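Local coordinates for interferon-inducible protein AIM2 (PDB 4JBM) that senses double-stranded DNA in the cytosol through its HIN domain and mediates assembly of the AIM2 inflammasome, leading to pyroptosis, at residues N13-E18 with Q24-A29; F37-V42 with I111-F116. All coordinates share one frame; numbering follows the deposited sequence.

Contact 1 of 2, residues N13-E18 with Q24-A29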
loop_
_atom_site.group_PDB
_atom_site.type_symbol
_atom_site.label_atom_id
_atom_site.label_comp_id
_atom_site.label_asym_id
_atom_site.label_seq_id
_atom_site.Cartn_x
_atom_site.Cartn_y
_atom_site.Cartn_z
ATOM N N ASN A 13 4.220 11.144 -1.654
ATOM C CA ASN A 13 5.499 11.730 -2.043
ATOM C C ASN A 13 6.623 10.710 -1.877
ATOM O O ASN A 13 6.627 9.934 -0.915
ATOM C CB ASN A 13 5.794 13.001 -1.237
ATOM C CG ASN A 13 4.950 14.184 -1.681
ATOM O OD1 ASN A 13 5.132 14.721 -2.775
ATOM N ND2 ASN A 13 4.033 14.606 -0.820
ATOM N N PRO A 14 7.590 10.719 -2.809
ATOM C CA PRO A 14 8.670 9.730 -2.837
ATOM C C PRO A 14 9.502 9.713 -1.556
ATOM O O PRO A 14 9.717 10.747 -0.921
ATOM C CB PRO A 14 9.532 10.192 -4.016
ATOM C CG PRO A 14 8.588 10.943 -4.900
ATOM C CD PRO A 14 7.661 11.645 -3.953
ATOM N N PHE A 15 9.947 8.521 -1.182
ATOM C CA PHE A 15 10.770 8.327 -0.001
ATOM C C PHE A 15 11.883 7.388 -0.403
ATOM O O PHE A 15 11.722 6.607 -1.341
ATOM C CB PHE A 15 9.944 7.700 1.124
ATOM C CG PHE A 15 9.393 6.330 0.798
ATOM C CD1 PHE A 15 8.258 6.201 0.009
ATOM C CD2 PHE A 15 9.996 5.177 1.287
ATOM C CE1 PHE A 15 7.731 4.954 -0.296
ATOM C CE2 PHE A 15 9.469 3.918 0.987
ATOM C CZ PHE A 15 8.335 3.811 0.193
ATOM N N GLU A 16 13.006 7.436 0.308
ATOM C CA GLU A 16 14.102 6.561 -0.053
ATOM C C GLU A 16 13.770 5.144 0.375
ATOM O O GLU A 16 13.375 4.896 1.514
ATOM C CB GLU A 16 15.417 7.001 0.590
ATOM C CG GLU A 16 16.510 5.957 0.428
ATOM C CD GLU A 16 17.825 6.361 1.065
ATOM O OE1 GLU A 16 17.878 7.437 1.698
ATOM O OE2 GLU A 16 18.805 5.596 0.938
ATOM N N CYS A 17 13.945 4.213 -0.551
ATOM C CA CYS A 17 13.681 2.811 -0.294
ATOM C C CYS A 17 14.907 2.023 -0.753
ATOM O O CYS A 17 15.845 2.608 -1.294
ATOM C CB CYS A 17 12.425 2.391 -1.059
ATOM S SG CYS A 17 12.030 0.643 -0.970
ATOM N N GLU A 18 14.924 0.715 -0.519
ATOM C CA GLU A 18 16.025 -0.113 -1.010
ATOM C C GLU A 18 15.785 -0.527 -2.457
ATOM O O GLU A 18 15.996 0.255 -3.387
ATOM C CB GLU A 18 16.228 -1.347 -0.125
ATOM C CG GLU A 18 16.864 -2.537 -0.845
ATOM C CD GLU A 18 18.312 -2.300 -1.241
ATOM O OE1 GLU A 18 18.912 -1.307 -0.777
ATOM O OE2 GLU A 18 18.852 -3.113 -2.024
ATOM N N GLN A 24 17.058 2.437 -4.369
ATOM C CA GLN A 24 16.231 3.140 -5.345
ATOM C C GLN A 24 15.334 4.106 -4.595
ATOM O O GLN A 24 14.830 3.785 -3.523
ATOM C CB GLN A 24 15.341 2.165 -6.129
ATOM C CG GLN A 24 15.991 1.485 -7.318
ATOM C CD GLN A 24 16.062 -0.024 -7.172
ATOM O OE1 GLN A 24 15.590 -0.588 -6.181
ATOM N NE2 GLN A 24 16.641 -0.687 -8.171
ATOM N N GLU A 25 15.114 5.284 -5.157
ATOM C CA GLU A 25 14.093 6.169 -4.614
ATOM C C GLU A 25 12.783 5.897 -5.356
ATOM O O GLU A 25 12.741 5.943 -6.589
ATOM C CB GLU A 25 14.532 7.625 -4.747
ATOM C CG GLU A 25 13.447 8.649 -4.471
ATOM C CD GLU A 25 14.000 9.921 -3.869
ATOM O OE1 GLU A 25 15.030 9.847 -3.172
ATOM O OE2 GLU A 25 13.405 10.992 -4.096
ATOM N N ILE A 26 11.715 5.609 -4.615
ATOM C CA ILE A 26 10.467 5.188 -5.240
ATOM C C ILE A 26 9.251 5.811 -4.591
ATOM O O ILE A 26 9.341 6.446 -3.537
ATOM C CB ILE A 26 10.258 3.666 -5.121
ATOM C CG1 ILE A 26 9.957 3.291 -3.675
ATOM C CG2 ILE A 26 11.461 2.902 -5.634
ATOM C CD1 ILE A 26 9.095 2.071 -3.551
ATOM N N PHE A 27 8.101 5.608 -5.227
ATOM C CA PHE A 27 6.838 5.901 -4.565
ATOM C C PHE A 27 5.724 4.954 -4.985
ATOM O O PHE A 27 5.890 4.138 -5.903
ATOM C CB PHE A 27 6.432 7.380 -4.670
ATOM C CG PHE A 27 6.065 7.836 -6.060
ATOM C CD1 PHE A 27 7.043 8.253 -6.954
ATOM C CD2 PHE A 27 4.734 7.890 -6.455
ATOM C CE1 PHE A 27 6.701 8.691 -8.224
ATOM C CE2 PHE A 27 4.384 8.329 -7.724
ATOM C CZ PHE A 27 5.369 8.730 -8.610
ATOM N N HIS A 28 4.607 5.055 -4.272
ATOM C CA HIS A 28 3.447 4.223 -4.532
ATOM C C HIS A 28 2.234 5.079 -4.863
ATOM O O HIS A 28 2.051 6.171 -4.316
ATOM C CB HIS A 28 3.157 3.347 -3.319
ATOM C CG HIS A 28 4.200 2.306 -3.079
ATOM N ND1 HIS A 28 5.288 2.511 -2.259
ATOM C CD2 HIS A 28 4.332 1.053 -3.576
ATOM C CE1 HIS A 28 6.037 1.425 -2.248
ATOM N NE2 HIS A 28 5.482 0.524 -3.037
ATOM N N ALA A 29 1.392 4.559 -5.749
ATOM C CA ALA A 29 0.199 5.268 -6.167
ATOM C C ALA A 29 -0.940 4.285 -6.375
ATOM O O ALA A 29 -0.723 3.082 -6.448
ATOM C CB ALA A 29 0.467 6.063 -7.441
#

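Contact 2 of 2, residues F37-V42 with I111-F116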
loop_
_atom_site.group_PDB
_atom_site.type_symbol
_atom_site.label_atom_id
_atom_site.label_comp_id
_atom_site.label_asym_id
_atom_site.label_seq_id
_atom_site.Cartn_x
_atom_site.Cartn_y
_atom_site.Cartn_z
ATOM N N PHE A 37 -9.382 -0.814 -10.154
ATOM C CA PHE A 37 -8.217 -0.057 -9.726
ATOM C C PHE A 37 -7.056 -1.033 -9.510
ATOM O O PHE A 37 -7.252 -2.236 -9.325
ATOM C CB PHE A 37 -8.496 0.652 -8.403
ATOM C CG PHE A 37 -8.704 -0.294 -7.255
ATOM C CD1 PHE A 37 -9.958 -0.838 -7.005
ATOM C CD2 PHE A 37 -7.639 -0.673 -6.446
ATOM C CE1 PHE A 37 -10.149 -1.731 -5.961
ATOM C CE2 PHE A 37 -7.820 -1.569 -5.402
ATOM C CZ PHE A 37 -9.074 -2.097 -5.155
ATOM N N PHE A 38 -5.842 -0.506 -9.524
ATOM C CA PHE A 38 -4.694 -1.271 -9.063
ATOM C C PHE A 38 -3.668 -0.316 -8.485
ATOM O O PHE A 38 -3.710 0.893 -8.746
ATOM C CB PHE A 38 -4.106 -2.151 -10.175
ATOM C CG PHE A 38 -3.868 -1.427 -11.463
ATOM C CD1 PHE A 38 -2.660 -0.794 -11.706
ATOM C CD2 PHE A 38 -4.859 -1.372 -12.431
ATOM C CE1 PHE A 38 -2.440 -0.130 -12.899
ATOM C CE2 PHE A 38 -4.648 -0.707 -13.622
ATOM C CZ PHE A 38 -3.438 -0.082 -13.854
ATOM N N PHE A 39 -2.763 -0.859 -7.680
ATOM C CA PHE A 39 -1.697 -0.069 -7.085
ATOM C C PHE A 39 -0.504 -0.123 -8.010
ATOM O O PHE A 39 -0.299 -1.114 -8.715
ATOM C CB PHE A 39 -1.363 -0.612 -5.692
ATOM C CG PHE A 39 -2.583 -0.892 -4.868
ATOM C CD1 PHE A 39 -3.356 0.156 -4.376
ATOM C CD2 PHE A 39 -2.987 -2.197 -4.618
ATOM C CE1 PHE A 39 -4.505 -0.092 -3.631
ATOM C CE2 PHE A 39 -4.134 -2.460 -3.872
ATOM C CZ PHE A 39 -4.893 -1.404 -3.378
ATOM N N VAL A 40 0.238 0.974 -8.074
ATOM C CA VAL A 40 1.429 1.024 -8.899
ATOM C C VAL A 40 2.643 1.405 -8.055
ATOM O O VAL A 40 2.601 2.351 -7.258
ATOM C CB VAL A 40 1.256 1.948 -10.144
ATOM C CG1 VAL A 40 -0.017 1.595 -10.896
ATOM C CG2 VAL A 40 1.206 3.403 -9.734
ATOM N N LYS A 41 3.698 0.607 -8.190
ATOM C CA LYS A 41 4.996 0.926 -7.617
ATOM C C LYS A 41 5.817 1.570 -8.702
ATOM O O LYS A 41 6.162 0.920 -9.695
ATOM C CB LYS A 41 5.712 -0.348 -7.147
ATOM C CG LYS A 41 7.071 -0.095 -6.476
ATOM C CD LYS A 41 7.615 -1.344 -5.791
ATOM C CE LYS A 41 8.015 -2.416 -6.795
ATOM N NZ LYS A 41 8.581 -3.627 -6.132
ATOM N N VAL A 42 6.119 2.839 -8.548
ATOM C CA VAL A 42 6.929 3.453 -9.559
ATOM C C VAL A 42 8.378 3.582 -9.093
ATOM O O VAL A 42 8.713 4.391 -8.250
ATOM C CB VAL A 42 6.333 4.785 -10.032
ATOM C CG1 VAL A 42 6.629 5.907 -9.061
ATOM C CG2 VAL A 42 6.858 5.117 -11.409
ATOM N N ILE A 111 -0.635 -6.983 -2.814
ATOM C CA ILE A 111 -0.335 -5.719 -2.170
ATOM C C ILE A 111 -1.496 -5.304 -1.266
ATOM O O ILE A 111 -2.665 -5.421 -1.631
ATOM C CB ILE A 111 0.014 -4.640 -3.196
ATOM C CG1 ILE A 111 1.256 -5.090 -3.972
ATOM C CG2 ILE A 111 0.228 -3.303 -2.523
ATOM C CD1 ILE A 111 2.377 -5.624 -3.067
ATOM N N VAL A 112 -1.144 -4.861 -0.063
ATOM C CA VAL A 112 -2.116 -4.415 0.911
ATOM C C VAL A 112 -1.702 -3.047 1.428
ATOM O O VAL A 112 -0.554 -2.852 1.842
ATOM C CB VAL A 112 -2.223 -5.405 2.087
ATOM C CG1 VAL A 112 -3.134 -4.845 3.185
ATOM C CG2 VAL A 112 -2.755 -6.732 1.594
ATOM N N ASN A 113 -2.629 -2.095 1.343
ATOM C CA ASN A 113 -2.499 -0.807 2.008
ATOM C C ASN A 113 -3.718 -0.671 2.917
ATOM O O ASN A 113 -4.731 -1.329 2.680
ATOM C CB ASN A 113 -2.493 0.343 0.999
ATOM C CG ASN A 113 -1.485 0.147 -0.117
ATOM O OD1 ASN A 113 -0.373 0.664 -0.065
ATOM N ND2 ASN A 113 -1.889 -0.574 -1.154
ATOM N N GLY A 114 -3.642 0.180 3.937
ATOM C CA GLY A 114 -4.786 0.376 4.807
ATOM C C GLY A 114 -4.456 0.814 6.217
ATOM O O GLY A 114 -3.289 0.985 6.583
ATOM N N LEU A 115 -5.507 0.956 7.017
ATOM C CA LEU A 115 -5.412 1.460 8.380
ATOM C C LEU A 115 -5.949 0.395 9.310
ATOM O O LEU A 115 -7.087 -0.034 9.171
ATOM C CB LEU A 115 -6.244 2.746 8.526
ATOM C CG LEU A 115 -6.184 3.404 9.906
ATOM C CD1 LEU A 115 -4.775 3.957 10.206
ATOM C CD2 LEU A 115 -7.252 4.492 10.041
ATOM N N PHE A 116 -5.142 -0.022 10.280
ATOM C CA PHE A 116 -5.510 -1.172 11.089
ATOM C C PHE A 116 -5.377 -0.936 12.580
ATOM O O PHE A 116 -4.361 -0.430 13.040
ATOM C CB PHE A 116 -4.673 -2.393 10.684
ATOM C CG PHE A 116 -4.805 -2.774 9.237
ATOM C CD1 PHE A 116 -5.833 -3.612 8.818
ATOM C CD2 PHE A 116 -3.899 -2.314 8.297
ATOM C CE1 PHE A 116 -5.947 -3.995 7.490
ATOM C CE2 PHE A 116 -4.004 -2.686 6.953
ATOM C CZ PHE A 116 -5.036 -3.525 6.548
#

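Contact 1 of 2, residues N13-E18 with Q24-A29
F15 and I26 form an antiparallel hydrogen-bonded pair near the turn end of the hairpin made by strands 4-16 and 25-32. F15 N donates to I26 O at 3.2 Å, and the return bond from I26 N to F15 O is weak. In both residues chi1 (62° and 70°) sets CG of F15 and CG1 of I26 between the backbone N and the carbonyl carbon and swings each side chain closer to the opposite strand. The phenyl ring thereby meets H28 edge to edge, with CE1 4.0 Å from ND1 and each contact atom near the plane of the other ring. CZ of F15 looks more loosely toward CD1 of I26. On the same side, I26 CG1 packs 3.7 Å from CB of C17. P14 and F27 lie side by side and point the same way, CG of the proline 3.7 Å from CD1 of the phenylalanine. Toward the turn, C17 N bonds to Q24 O at 3.1 Å, tilted from the plane of the Q24 carbonyl, whereas Q24 N reaches E18 O in the plane of the E18 carbonyl, nearly straight at 171°. E16 and E25 share the other face; E16 turns its carboxylate to R23 in a salt bridge, which probably eases the proximity of two like charges. H28 ND1 is buried with no partner in the model. The chemistry implies a hairpin fastened by its backbone and tied to the second half of the HIN domain by the C17-C179 disulfide, by F15 edge-to-face with F181 and by the rings of H28 and F162.

Contact 2 of 2, residues F37-V42 with I111-F116
N113 reaches over the phenyl ring of F39 with its amide nitrogen, a polar-aromatic contact between the two strands. ND2 stands 3.5 Å above the ring plane over the ring centre, 3.6 Å from both CD1 and CE1 of F39, with the amide and ring planes 55° apart, a position consistent with an amide N-H...pi contact. With chi1 at -52° and chi2 at -97°, the N113 amide is turned so that ND2 faces the ring, while its other end, OD1, accepts a hydrogen bond from F162 N. That bond helps fix the rotation of the amide and so the placement of ND2.

The apolar component is comparable in extent. CG2 of I111 touches CD2 of F39 at 4.0 Å, the two side chains passing alongside one another in opposite senses, while I111 O approaches CE2 obliquely at a similar distance.

The strands belong to different sheets. Strand 37-42 lies between strands 25-32 and 69-71, and F39 also packs on T30. Strand 111-123 pairs with 127-134, 157-160 and 163-168 in the other sheet; at its start, I111 also rests on F162 and N113 on T161, between strands 157-160 and 163-168.

In the fold
Both contacts draw on the same sheet: strand 25-32 pairs with strand 4-16 in contact 1 and, on its other edge, with strand 37-42, which carries F39 of contact 2, through probable hydrogen bonds from V40 N to A29 O and V42 N to F27 O. Contact 1 joins neighbouring strands of a hairpin, is mainly backbone bonding, and runs from a buried apolar side to exposed glutamates. Contact 2, near the centre of the chain, is small, consists almost wholly of side-chain contacts, and bridges the two sheets, consistent with the tandem OB folds of a HIN domain. F162 touches both. L115, further along 111-116 and not among the touching residues, packs on a DNA phosphate.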